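Necrotic enteritis toxin B (Clostridium perfringens, PDB 4I0N) is a pore-forming toxin with the alpha-hemolysin fold that presumably perforates host cell membranes, as its relatives do. Local coordinates at residues T27-A32 and T40-F45; A56-E61 and M224-T229; Y85-K90 and G218-N223; S237-E242 and F276-Q281. All coordinates share one frame; numbering follows the deposited sequence. Where two conformers were deposited one is given.

In the fold
Contacts 1 and 2 lie in one antiparallel sheet, their centres about 9 Å apart, and are joined through neighbouring strands 37-47 and 53-65. Contact 4 belongs to a second sheet facing the first: Leu41 of contact 1 and Leu58 of contact 2 both pack on Ile239, and the centres of contacts 1 and 2 lie about 10 and 11 Å from that of contact 4. Contact 3 bridges the two sheets close to the centre of the chain. It shares strand 219-231 with contact 2 and is tied to contact 4 by the Lys90-Glu242 salt bridge, NZ to OE2 2.7 Å. A magnesium ion sits on Asp30 of contact 1, with the side chain of Phe276 in contact 4 about 7 Å away.

Contact 1: T27-A32 and T40-F45. With MG (magnesium ion), chain E.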
loop_
_atom_site.group_PDB
_atom_site.type_symbol
_atom_site.label_atom_id
_atom_site.label_comp_id
_atom_site.label_asym_id
_atom_site.label_seq_id
_atom_site.Cartn_x
_atom_site.Cartn_y
_atom_site.Cartn_z
ATOM N N THR A 27 18.857 -12.697 7.506
ATOM C CA THR A 27 18.068 -11.872 6.593
ATOM C C THR A 27 17.895 -12.521 5.229
ATOM O O THR A 27 18.737 -13.306 4.779
ATOM C CB THR A 27 18.674 -10.465 6.406
ATOM O OG1 THR A 27 20.033 -10.582 5.980
ATOM C CG2 THR A 27 18.617 -9.682 7.707
ATOM N N SER A 28 16.774 -12.209 4.583
ATOM C CA SER A 28 16.515 -12.694 3.227
ATOM C C SER A 28 15.577 -11.732 2.555
ATOM O O SER A 28 14.892 -10.957 3.224
ATOM C CB SER A 28 15.934 -14.119 3.256
ATOM O OG SER A 28 15.849 -14.631 1.941
ATOM N N SER A 29 15.560 -11.739 1.231
ATOM C CA SER A 29 14.603 -10.920 0.493
ATOM C C SER A 29 14.338 -11.566 -0.852
ATOM O O SER A 29 15.227 -12.248 -1.413
ATOM C CB SER A 29 15.171 -9.502 0.276
ATOM O OG SER A 29 14.250 -8.660 -0.428
ATOM N N ASP A 30 13.133 -11.349 -1.380
ATOM C CA ASP A 30 12.860 -11.679 -2.778
ATOM C C ASP A 30 11.938 -10.620 -3.363
ATOM O O ASP A 30 11.294 -9.856 -2.636
ATOM C CB ASP A 30 12.247 -13.079 -2.907
ATOM C CG ASP A 30 12.532 -13.718 -4.246
ATOM O OD1 ASP A 30 13.117 -13.038 -5.107
ATOM O OD2 ASP A 30 12.161 -14.895 -4.447
ATOM N N THR A 31 11.911 -10.543 -4.682
ATOM C CA THR A 31 11.127 -9.521 -5.352
ATOM C C THR A 31 10.437 -10.130 -6.568
ATOM O O THR A 31 10.946 -11.068 -7.168
ATOM C CB THR A 31 12.012 -8.267 -5.685
ATOM O OG1 THR A 31 11.297 -7.342 -6.527
ATOM C CG2 THR A 31 13.320 -8.672 -6.353
ATOM N N ALA A 32 9.283 -9.571 -6.919
ATOM C CA ALA A 32 8.493 -10.020 -8.060
ATOM C C ALA A 32 7.846 -8.793 -8.674
ATOM O O ALA A 32 7.666 -7.782 -7.995
ATOM C CB ALA A 32 7.409 -11.003 -7.616
ATOM N N THR A 40 8.441 -6.327 -3.150
ATOM C CA THR A 40 9.670 -6.845 -2.561
ATOM C C THR A 40 9.370 -7.160 -1.114
ATOM O O THR A 40 8.940 -6.276 -0.364
ATOM C CB THR A 40 10.809 -5.808 -2.638
ATOM O OG1 THR A 40 11.156 -5.592 -4.015
ATOM C CG2 THR A 40 12.066 -6.312 -1.884
ATOM N N LEU A 41 9.584 -8.413 -0.730
ATOM C CA LEU A 41 9.336 -8.847 0.652
ATOM C C LEU A 41 10.670 -9.234 1.273
ATOM O O LEU A 41 11.353 -10.150 0.785
ATOM C CB LEU A 41 8.350 -10.032 0.700
ATOM C CG LEU A 41 7.850 -10.403 2.102
ATOM C CD1 LEU A 41 7.022 -9.267 2.723
ATOM C CD2 LEU A 41 7.021 -11.666 2.037
ATOM N N SER A 42 11.058 -8.511 2.324
ATOM C CA SER A 42 12.337 -8.746 2.993
ATOM C C SER A 42 12.055 -9.203 4.400
ATOM O O SER A 42 11.077 -8.770 5.022
ATOM C CB SER A 42 13.199 -7.476 3.045
ATOM O OG SER A 42 13.378 -6.990 1.728
ATOM N N GLY A 43 12.923 -10.069 4.910
ATOM C CA GLY A 43 12.688 -10.668 6.221
ATOM C C GLY A 43 13.910 -10.631 7.104
ATOM O O GLY A 43 15.048 -10.755 6.624
ATOM N N THR A 44 13.664 -10.443 8.398
ATOM C CA THR A 44 14.682 -10.693 9.410
ATOM C C THR A 44 14.138 -11.781 10.329
ATOM O O THR A 44 13.185 -11.544 11.074
ATOM C CB THR A 44 14.970 -9.431 10.228
ATOM O OG1 THR A 44 15.257 -8.356 9.324
ATOM C CG2 THR A 44 16.162 -9.676 11.150
ATOM N N PHE A 45 14.726 -12.971 10.246
ATOM C CA PHE A 45 14.332 -14.099 11.098
ATOM C C PHE A 45 15.162 -14.049 12.347
ATOM O O PHE A 45 16.383 -13.821 12.268
ATOM C CB PHE A 45 14.633 -15.441 10.398
ATOM C CG PHE A 45 13.816 -15.700 9.146
ATOM C CD1 PHE A 45 12.651 -16.467 9.200
ATOM C CD2 PHE A 45 14.244 -15.215 7.905
ATOM C CE1 PHE A 45 11.911 -16.719 8.044
ATOM C CE2 PHE A 45 13.505 -15.478 6.736
ATOM C CZ PHE A 45 12.345 -16.230 6.812
HETATM MG MG MG E . 14.234 -13.549 -6.948
HETATM O O HOH W 1 12.776 -14.967 -7.224
HETATM O O HOH W 2 13.347 -11.875 -7.907
HETATM O O HOH W 3 15.747 -12.260 -6.133
HETATM O O HOH W 4 15.470 -15.127 -5.607
#
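Ser28 faces Gly43, and Asp30 faces Leu41, as antiparallel hydrogen-bonded pairs, each closed by two backbone bonds between 27-32 and 40-45. The shortest of the four runs from Gly43 N to Ser28 O (2.7 Å, 165° at the hydrogen). At the non-hydrogen-bonded positions CA-H...O contacts add to the ladder, the closest being Thr27 CA to Gly43 O at 3.2 Å.

Hydroxyl groups dominate the face bearing Thr27, Ser29, Thr31 and their partners. Ser29 OG, anti to its backbone N (chi1 -179°), comes to 2.9 Å from Ser42 OG, and the methyl CG2 of Thr40 approaches Ser29 OG. In the conformer of Thr31 described here OG1 is 3.1 Å from Thr40 OG1, within hydrogen-bonding distance, though the proton has another acceptor within reach. Thr27 and Thr44 simply lie side by side, Thr27 CG2 next to Thr44 OG1.

Metal binding takes place on the other face. Asp30 OD1 coordinates the magnesium ion at 2.2 Å, and four waters are further ligands. The same oxygen accepts Thr31 N at 2.8 Å, from 39° above the carboxylate plane, whereas OD2 receives a coordinated water and the backbone N of Tyr287. A second bound water donates to Thr31 O at 2.6 Å, so a backbone carbonyl also holds one water of the ion's shell. Ser28 OG likewise turns to strand 284-287, bonding Ile285 N.

The arrangement is a beta hairpin of strands 21-34 and 37-47, part of the beta-sandwich of the alpha-hemolysin fold, with a partly hydrated magnesium site on one strand.

Contact 2: A56-E61 and M224-T229; sequences ALLNLE and MALALT
Leu58 packs against both Leu226 and Leu228, and its methyl CD1 makes both contacts. Its side chain runs beside that of Leu226 in the same direction, the two CD1 atoms 3.8 Å apart. Leu226 itself takes the less usual rotamer in which CG stands between the backbone N and carbonyl carbon (chi1 60°), whereas CG of Leu58 is anti to the carbonyl carbon (chi1 -59°). The CD1 methyl of Leu226 also meets Leu58 CB. Leu228 crosses Leu58 at a slant, CD1 to CD1 3.7 Å.

Beneath these side chains six backbone hydrogen bonds join 56-61 to 224-229, among them Leu58 N to Leu226 O (2.8 Å, 170° at the hydrogen). They couple two inner strands of the six-stranded antiparallel sheet in the beta-sandwich of this hemolysin-like fold. The leucine face turns to the second sheet: Leu58 and Leu228 reach Ile239, while Leu60 reaches Val241 and Ile87.

On the other face, Leu57 leans across so that CD2 lies 3.6 Å from Ala227 CB. Farther along, the small Ala225 places its CB 3.3 Å from Leu58 O. Asn59 OD1 accepts a hydrogen bond from Asn223 ND2. That same nitrogen donates to Leu60 O, gripping strand 53-65 through a side chain and a backbone carbonyl.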
loop_
_atom_site.group_PDB
_atom_site.type_symbol
_atom_site.label_atom_id
_atom_site.label_comp_id
_atom_site.label_asym_id
_atom_site.label_seq_id
_atom_site.Cartn_x
_atom_site.Cartn_y
_atom_site.Cartn_z
ATOM N N ALA A 56 9.682 -13.580 12.755
ATOM C CA ALA A 56 10.309 -12.929 11.616
ATOM C C ALA A 56 9.692 -11.541 11.485
ATOM O O ALA A 56 8.483 -11.411 11.533
ATOM C CB ALA A 56 10.077 -13.721 10.357
ATOM N N LEU A 57 10.519 -10.518 11.321
ATOM C CA LEU A 57 10.029 -9.185 10.981
ATOM C C LEU A 57 10.066 -9.117 9.454
ATOM O O LEU A 57 11.091 -9.432 8.845
ATOM C CB LEU A 57 10.942 -8.100 11.565
ATOM C CG LEU A 57 11.017 -7.947 13.093
ATOM C CD1 LEU A 57 11.802 -6.702 13.441
ATOM C CD2 LEU A 57 9.635 -7.854 13.721
ATOM N N LEU A 58 8.949 -8.749 8.839
ATOM C CA LEU A 58 8.872 -8.686 7.388
ATOM C C LEU A 58 8.666 -7.239 6.929
ATOM O O LEU A 58 7.953 -6.470 7.572
ATOM C CB LEU A 58 7.714 -9.571 6.867
ATOM C CG LEU A 58 7.775 -11.065 7.222
ATOM C CD1 LEU A 58 6.651 -11.809 6.543
ATOM C CD2 LEU A 58 9.110 -11.664 6.813
ATOM N N ASN A 59 9.291 -6.869 5.819
ATOM C CA ASN A 59 9.135 -5.529 5.283
ATOM C C ASN A 59 8.648 -5.662 3.849
ATOM O O ASN A 59 9.306 -6.307 3.050
ATOM C CB ASN A 59 10.488 -4.813 5.304
ATOM C CG ASN A 59 10.411 -3.372 4.779
ATOM O OD1 ASN A 59 9.715 -2.539 5.324
ATOM N ND2 ASN A 59 11.167 -3.086 3.741
ATOM N N LEU A 60 7.500 -5.075 3.538
ATOM C CA LEU A 60 6.982 -5.072 2.165
ATOM C C LEU A 60 7.249 -3.710 1.529
ATOM O O LEU A 60 6.863 -2.673 2.099
ATOM C CB LEU A 60 5.466 -5.371 2.157
ATOM C CG LEU A 60 4.782 -5.096 0.813
ATOM C CD1 LEU A 60 5.304 -6.054 -0.273
ATOM C CD2 LEU A 60 3.244 -5.203 0.935
ATOM N N GLU A 61 7.921 -3.699 0.378
ATOM C CA GLU A 61 8.060 -2.478 -0.409
ATOM C C GLU A 61 7.577 -2.760 -1.792
ATOM O O GLU A 61 7.807 -3.849 -2.333
ATOM C CB GLU A 61 9.528 -2.068 -0.540
ATOM C CG GLU A 61 10.225 -1.830 0.725
ATOM C CD GLU A 61 11.706 -1.747 0.468
ATOM O OE1 GLU A 61 12.392 -2.780 0.621
ATOM O OE2 GLU A 61 12.158 -0.666 0.037
ATOM N N MET A 224 5.037 -1.279 4.119
ATOM C CA MET A 224 4.382 -1.720 5.333
ATOM C C MET A 224 5.263 -2.782 5.953
ATOM O O MET A 224 6.120 -3.349 5.283
ATOM C CB MET A 224 2.984 -2.301 5.071
ATOM C CG MET A 224 1.935 -1.295 4.677
ATOM S SD MET A 224 1.999 -0.875 2.909
ATOM C CE MET A 224 0.689 0.362 2.845
ATOM N N ALA A 225 5.055 -3.065 7.225
ATOM C CA ALA A 225 5.873 -4.083 7.874
ATOM C C ALA A 225 5.067 -4.857 8.896
ATOM O O ALA A 225 4.072 -4.354 9.433
ATOM C CB ALA A 225 7.113 -3.453 8.520
ATOM N N LEU A 226 5.499 -6.084 9.174
ATOM C CA LEU A 226 4.820 -6.848 10.192
ATOM C C LEU A 226 5.753 -7.784 10.924
ATOM O O LEU A 226 6.918 -7.953 10.523
ATOM C CB LEU A 226 3.633 -7.596 9.580
ATOM C CG LEU A 226 3.878 -8.594 8.468
ATOM C CD1 LEU A 226 4.596 -9.835 9.006
ATOM C CD2 LEU A 226 2.513 -8.980 7.882
ATOM N N ALA A 227 5.256 -8.367 12.019
ATOM C CA ALA A 227 5.994 -9.391 12.733
ATOM C C ALA A 227 5.150 -10.655 12.667
ATOM O O ALA A 227 3.950 -10.616 13.001
ATOM C CB ALA A 227 6.220 -8.987 14.207
ATOM N N LEU A 228 5.771 -11.754 12.238
ATOM C CA LEU A 228 5.143 -13.077 12.262
ATOM C C LEU A 228 5.721 -13.874 13.384
ATOM O O LEU A 228 6.951 -13.866 13.598
ATOM C CB LEU A 228 5.447 -13.873 10.987
ATOM C CG LEU A 228 4.750 -13.589 9.679
ATOM C CD1 LEU A 228 5.308 -14.537 8.606
ATOM C CD2 LEU A 228 3.252 -13.820 9.848
ATOM N N THR A 229 4.845 -14.568 14.098
ATOM C CA THR A 229 5.265 -15.480 15.140
ATOM C C THR A 229 4.894 -16.920 14.752
ATOM O O THR A 229 3.793 -17.162 14.243
ATOM C CB THR A 229 4.686 -15.049 16.498
ATOM O OG1 THR A 229 3.284 -14.774 16.362
ATOM C CG2 THR A 229 5.374 -13.762 16.958
#

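Contact 3: Y85-K90 and G218-N223; sequences YRINVK and GGFSPN
Tyr85 OH is hydrogen-bonded to Leu215 O in the short helix 214-217 and rests 3.4 Å from Gly219 CA, which touches it from the opposing segment. The hydroxyl thus pins the far end of the tyrosine ring where the chain leaves the helix and starts strand 219-231. Gly219 adopts a positive phi of 149°, at which a beta-carbon would collide with the preceding carbonyl oxygen.

No hydrogen bond links 85-90 directly to 218-223, and apolar packing carries the rest. Phe220 CB stands over the centre of the Tyr85 ring, a CH-pi contact with CB 3.6 Å from the centroid and only 3° off the normal. It is nearly equidistant from all six ring carbons. From there the two side chains run alongside each other, pointing opposite ways. Their rings meet obliquely, with centroids 5.5 Å apart and planes at 41°.

Ile87 follows Tyr85 on the same side of its strand. Its terminal methyl CD1 reaches the edge of the phenylalanine ring in the ring plane, 3.7 Å from CE2. Ile87 CG1 also meets Pro222 CB, at 4.1 Å. Pro222 N lies 3.8 Å above the plane of the Phe220 ring, toward the rim.

This is buried apolar packing between the two sheets of the hemolysin-like beta-sandwich, strand 76-92 in one and strand 219-231 in the other. Ile170 of strand 165-172 touches both Ile87 and Phe220, Tyr149 of strand 144-150 meets the Phe220 ring edge-to-face, and strand 53-65 contributes Ile64 against Tyr85 and Leu60 against Ile87.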
loop_
_atom_site.group_PDB
_atom_site.type_symbol
_atom_site.label_atom_id
_atom_site.label_comp_id
_atom_site.label_asym_id
_atom_site.label_seq_id
_atom_site.Cartn_x
_atom_site.Cartn_y
_atom_site.Cartn_z
ATOM N N TYR A 85 -5.943 2.908 -3.264
ATOM C CA TYR A 85 -5.070 1.741 -3.339
ATOM C C TYR A 85 -5.297 0.862 -2.092
ATOM O O TYR A 85 -5.211 1.347 -0.979
ATOM C CB TYR A 85 -3.617 2.171 -3.363
ATOM C CG TYR A 85 -3.202 3.003 -4.541
ATOM C CD1 TYR A 85 -2.615 2.399 -5.669
ATOM C CD2 TYR A 85 -3.319 4.399 -4.509
ATOM C CE1 TYR A 85 -2.173 3.169 -6.758
ATOM C CE2 TYR A 85 -2.891 5.188 -5.610
ATOM C CZ TYR A 85 -2.318 4.555 -6.720
ATOM O OH TYR A 85 -1.875 5.319 -7.786
ATOM N N ARG A 86 -5.551 -0.428 -2.292
ATOM C CA ARG A 86 -5.704 -1.373 -1.188
ATOM C C ARG A 86 -4.568 -2.384 -1.193
ATOM O O ARG A 86 -4.239 -2.978 -2.247
ATOM C CB ARG A 86 -7.023 -2.119 -1.280
ATOM C CG ARG A 86 -7.203 -3.106 -0.097
ATOM C CD ARG A 86 -8.626 -3.654 -0.067
ATOM N NE ARG A 86 -9.566 -2.604 0.298
ATOM C CZ ARG A 86 -10.892 -2.737 0.316
ATOM N NH1 ARG A 86 -11.461 -3.889 -0.012
ATOM N NH2 ARG A 86 -11.654 -1.705 0.668
ATOM N N ILE A 87 -3.972 -2.577 -0.021
ATOM C CA ILE A 87 -2.858 -3.521 0.119
ATOM C C ILE A 87 -3.288 -4.520 1.181
ATOM O O ILE A 87 -3.593 -4.137 2.303
ATOM C CB ILE A 87 -1.536 -2.799 0.522
ATOM C CG1 ILE A 87 -0.986 -1.965 -0.651
ATOM C CG2 ILE A 87 -0.445 -3.812 0.984
ATOM C CD1 ILE A 87 -1.499 -0.556 -0.722
ATOM N N ASN A 88 -3.311 -5.803 0.818
ATOM C CA ASN A 88 -3.609 -6.847 1.791
ATOM C C ASN A 88 -2.362 -7.705 1.929
ATOM O O ASN A 88 -1.737 -8.069 0.920
ATOM C CB ASN A 88 -4.752 -7.743 1.328
ATOM C CG ASN A 88 -6.052 -7.000 1.088
ATOM O OD1 ASN A 88 -6.377 -6.018 1.750
ATOM N ND2 ASN A 88 -6.817 -7.489 0.131
ATOM N N VAL A 89 -2.003 -8.026 3.166
ATOM C CA VAL A 89 -0.930 -8.963 3.396
ATOM C C VAL A 89 -1.537 -10.101 4.225
ATOM O O VAL A 89 -2.006 -9.872 5.337
ATOM C CB VAL A 89 0.262 -8.292 4.115
ATOM C CG1 VAL A 89 1.348 -9.300 4.365
ATOM C CG2 VAL A 89 0.836 -7.127 3.269
ATOM N N LYS A 90 -1.544 -11.313 3.671
ATOM C CA LYS A 90 -2.187 -12.450 4.313
ATOM C C LYS A 90 -1.137 -13.467 4.692
ATOM O O LYS A 90 -0.199 -13.682 3.949
ATOM C CB LYS A 90 -3.221 -13.110 3.394
ATOM C CG LYS A 90 -4.431 -12.221 3.110
ATOM C CD LYS A 90 -5.347 -12.905 2.105
ATOM C CE LYS A 90 -6.558 -12.045 1.784
ATOM N NZ LYS A 90 -7.368 -12.680 0.688
ATOM N N GLY A 218 1.576 9.310 -11.035
ATOM C CA GLY A 218 2.561 8.239 -11.175
ATOM C C GLY A 218 2.114 6.907 -10.597
ATOM O O GLY A 218 2.076 5.903 -11.299
ATOM N N GLY A 219 1.797 6.901 -9.309
ATOM C CA GLY A 219 1.442 5.652 -8.622
ATOM C C GLY A 219 1.843 5.707 -7.165
ATOM O O GLY A 219 2.333 6.747 -6.673
ATOM N N PHE A 220 1.619 4.602 -6.461
ATOM C CA PHE A 220 1.844 4.565 -5.023
ATOM C C PHE A 220 2.993 3.613 -4.736
ATOM O O PHE A 220 3.111 2.560 -5.376
ATOM C CB PHE A 220 0.553 4.135 -4.300
ATOM C CG PHE A 220 0.699 3.970 -2.800
ATOM C CD1 PHE A 220 1.215 5.005 -2.014
ATOM C CD2 PHE A 220 0.280 2.792 -2.176
ATOM C CE1 PHE A 220 1.340 4.870 -0.627
ATOM C CE2 PHE A 220 0.406 2.630 -0.783
ATOM C CZ PHE A 220 0.948 3.680 -0.013
ATOM N N SER A 221 3.843 3.986 -3.784
ATOM C CA SER A 221 4.953 3.128 -3.367
ATOM C C SER A 221 4.746 2.638 -1.941
ATOM O O SER A 221 5.309 3.218 -1.004
ATOM C CB SER A 221 6.292 3.875 -3.427
ATOM O OG SER A 221 6.555 4.336 -4.732
ATOM N N PRO A 222 3.960 1.566 -1.775
ATOM C CA PRO A 222 3.663 1.132 -0.418
ATOM C C PRO A 222 4.907 0.637 0.335
ATOM O O PRO A 222 5.843 0.101 -0.272
ATOM C CB PRO A 222 2.659 -0.002 -0.623
ATOM C CG PRO A 222 2.998 -0.560 -2.000
ATOM C CD PRO A 222 3.335 0.694 -2.793
ATOM N N ASN A 223 4.902 0.835 1.650
ATOM C CA ASN A 223 5.946 0.289 2.525
ATOM C C ASN A 223 5.230 0.003 3.834
ATOM O O ASN A 223 4.813 0.928 4.534
ATOM C CB ASN A 223 7.106 1.288 2.717
ATOM C CG ASN A 223 8.349 0.678 3.419
ATOM O OD1 ASN A 223 9.230 1.430 3.855
ATOM N ND2 ASN A 223 8.432 -0.658 3.521
#

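Contact 4: S237-E242 and F276-Q281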
loop_
_atom_site.group_PDB
_atom_site.type_symbol
_atom_site.label_atom_id
_atom_site.label_comp_id
_atom_site.label_asym_id
_atom_site.label_seq_id
_atom_site.Cartn_x
_atom_site.Cartn_y
_atom_site.Cartn_z
ATOM N N SER A 237 5.713 -21.318 5.835
ATOM C CA SER A 237 4.408 -20.715 5.761
ATOM C C SER A 237 4.397 -19.873 4.487
ATOM O O SER A 237 5.385 -19.839 3.738
ATOM C CB SER A 237 4.104 -19.886 7.021
ATOM O OG SER A 237 4.977 -18.778 7.153
ATOM N N VAL A 238 3.275 -19.223 4.219
ATOM C CA VAL A 238 3.177 -18.407 3.033
ATOM C C VAL A 238 2.680 -17.021 3.384
ATOM O O VAL A 238 1.867 -16.870 4.282
ATOM C CB VAL A 238 2.247 -19.087 1.995
ATOM C CG1 VAL A 238 1.984 -18.207 0.809
ATOM C CG2 VAL A 238 2.864 -20.430 1.532
ATOM N N ILE A 239 3.192 -16.008 2.681
ATOM C CA ILE A 239 2.637 -14.653 2.737
ATOM C C ILE A 239 2.120 -14.322 1.334
ATOM O O ILE A 239 2.823 -14.535 0.326
ATOM C CB ILE A 239 3.711 -13.603 3.180
ATOM C CG1 ILE A 239 4.012 -13.750 4.681
ATOM C CG2 ILE A 239 3.309 -12.132 2.764
ATOM C CD1 ILE A 239 2.886 -13.304 5.629
ATOM N N ILE A 240 0.886 -13.819 1.274
ATOM C CA ILE A 240 0.277 -13.377 0.028
ATOM C C ILE A 240 0.129 -11.865 0.085
ATOM O O ILE A 240 -0.481 -11.327 1.003
ATOM C CB ILE A 240 -1.105 -14.038 -0.207
ATOM C CG1 ILE A 240 -0.992 -15.572 -0.096
ATOM C CG2 ILE A 240 -1.684 -13.609 -1.575
ATOM C CD1 ILE A 240 -2.280 -16.271 0.271
ATOM N N VAL A 241 0.703 -11.178 -0.893
ATOM C CA VAL A 241 0.584 -9.715 -0.994
ATOM C C VAL A 241 -0.421 -9.462 -2.109
ATOM O O VAL A 241 -0.176 -9.885 -3.237
ATOM C CB VAL A 241 1.930 -9.094 -1.394
ATOM C CG1 VAL A 241 1.787 -7.564 -1.596
ATOM C CG2 VAL A 241 2.987 -9.358 -0.311
ATOM N N GLU A 242 -1.550 -8.818 -1.788
ATOM C CA GLU A 242 -2.610 -8.527 -2.762
ATOM C C GLU A 242 -2.671 -7.024 -2.928
ATOM O O GLU A 242 -2.751 -6.288 -1.935
ATOM C CB GLU A 242 -3.985 -9.035 -2.319
ATOM C CG GLU A 242 -4.015 -10.500 -1.931
ATOM C CD GLU A 242 -5.361 -10.930 -1.387
ATOM O OE1 GLU A 242 -6.220 -10.057 -1.045
ATOM O OE2 GLU A 242 -5.565 -12.160 -1.305
ATOM N N PHE A 276 4.650 -15.438 -1.532
ATOM C CA PHE A 276 6.027 -15.693 -1.104
ATOM C C PHE A 276 6.020 -16.819 -0.088
ATOM O O PHE A 276 5.236 -16.805 0.862
ATOM C CB PHE A 276 6.638 -14.449 -0.451
ATOM C CG PHE A 276 6.789 -13.265 -1.395
ATOM C CD1 PHE A 276 7.989 -13.041 -2.075
ATOM C CD2 PHE A 276 5.724 -12.373 -1.585
ATOM C CE1 PHE A 276 8.143 -11.950 -2.954
ATOM C CE2 PHE A 276 5.856 -11.286 -2.455
ATOM C CZ PHE A 276 7.067 -11.062 -3.130
ATOM N N LYS A 277 6.861 -17.815 -0.303
ATOM C CA LYS A 277 7.089 -18.821 0.737
ATOM C C LYS A 277 7.998 -18.239 1.818
ATOM O O LYS A 277 9.079 -17.712 1.520
ATOM C CB LYS A 277 7.743 -20.062 0.109
ATOM C CG LYS A 277 7.987 -21.210 1.090
ATOM C CD LYS A 277 8.540 -22.436 0.370
ATOM C CE LYS A 277 8.913 -23.542 1.393
ATOM N NZ LYS A 277 9.210 -24.864 0.736
ATOM N N ILE A 278 7.572 -18.354 3.074
ATOM C CA ILE A 278 8.414 -18.035 4.207
ATOM C C ILE A 278 9.071 -19.344 4.625
ATOM O O ILE A 278 8.438 -20.209 5.233
ATOM C CB ILE A 278 7.609 -17.430 5.374
ATOM C CG1 ILE A 278 6.721 -16.267 4.881
ATOM C CG2 ILE A 278 8.536 -16.990 6.512
ATOM C CD1 ILE A 278 7.515 -15.118 4.213
ATOM N N ASN A 279 10.340 -19.488 4.269
ATOM C CA ASN A 279 11.066 -20.719 4.520
ATOM C C ASN A 279 11.736 -20.565 5.880
ATOM O O ASN A 279 12.863 -20.067 5.959
ATOM C CB ASN A 279 12.109 -20.941 3.415
ATOM C CG ASN A 279 12.740 -22.332 3.470
ATOM O OD1 ASN A 279 12.833 -22.954 4.530
ATOM N ND2 ASN A 279 13.186 -22.807 2.330
ATOM N N TRP A 280 11.028 -20.923 6.950
ATOM C CA TRP A 280 11.579 -20.730 8.300
ATOM C C TRP A 280 12.811 -21.609 8.498
ATOM O O TRP A 280 13.797 -21.186 9.133
ATOM C CB TRP A 280 10.524 -21.064 9.367
ATOM C CG TRP A 280 9.333 -20.150 9.352
ATOM C CD1 TRP A 280 8.203 -20.258 8.584
ATOM C CD2 TRP A 280 9.162 -18.993 10.162
ATOM N NE1 TRP A 280 7.333 -19.233 8.877
ATOM C CE2 TRP A 280 7.897 -18.445 9.849
ATOM C CE3 TRP A 280 9.952 -18.378 11.144
ATOM C CZ2 TRP A 280 7.407 -17.277 10.463
ATOM C CZ3 TRP A 280 9.467 -17.217 11.762
ATOM C CH2 TRP A 280 8.199 -16.695 11.424
ATOM N N GLN A 281 12.774 -22.812 7.918
ATOM C CA GLN A 281 13.837 -23.786 8.098
ATOM C C GLN A 281 15.183 -23.256 7.593
ATOM O O GLN A 281 16.196 -23.398 8.264
ATOM C CB GLN A 281 13.478 -25.081 7.373
ATOM C CG GLN A 281 14.448 -26.218 7.598
ATOM C CD GLN A 281 13.879 -27.549 7.140
ATOM O OE1 GLN A 281 13.099 -27.611 6.188
ATOM N NE2 GLN A 281 14.257 -28.619 7.826
#
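Ser237 and Ile278 exchange two backbone hydrogen bonds, the shorter from Ile278 N to Ser237 O at 2.7 Å. Ile239 and Phe276 form the next hydrogen-bonded pair, again closed by two backbone bonds. The strands belong to the long antiparallel beta hairpin 236-255/258-279, which lies in the second sheet of the hemolysin-like beta-sandwich.

A side-chain bond extends the ladder past the end of strand 258-279, made by Trp280, the last residue of the inverse gamma turn centred on Asn279. Trp280 NE1 donates to Ser237 OG at 3.0 Å (164° at the hydrogen), and the acceptor lies close to the indole plane. Ser237 presents this oxygen with OG between its backbone N and carbonyl carbon (chi1 64°), where it also lies 3.5 Å from Ile278 CB. The methyl CG2 of Ile278 sits 3.4 Å above one face of the indole, toward its rim, so the ring is met both in plane and from above.

Packing continues along the same face. Ile239 and Ile278 pass at a slant with their CG1 atoms 3.7 Å apart, and both touch the opposing sheet, at Leu41 and Phe45 respectively. Phe276 lies against Leu41 as well, and its ring meets that of Tyr287. At the far end of the contact, Val241 brings its CG2 methyl to 4.1 Å from Phe276 CE2.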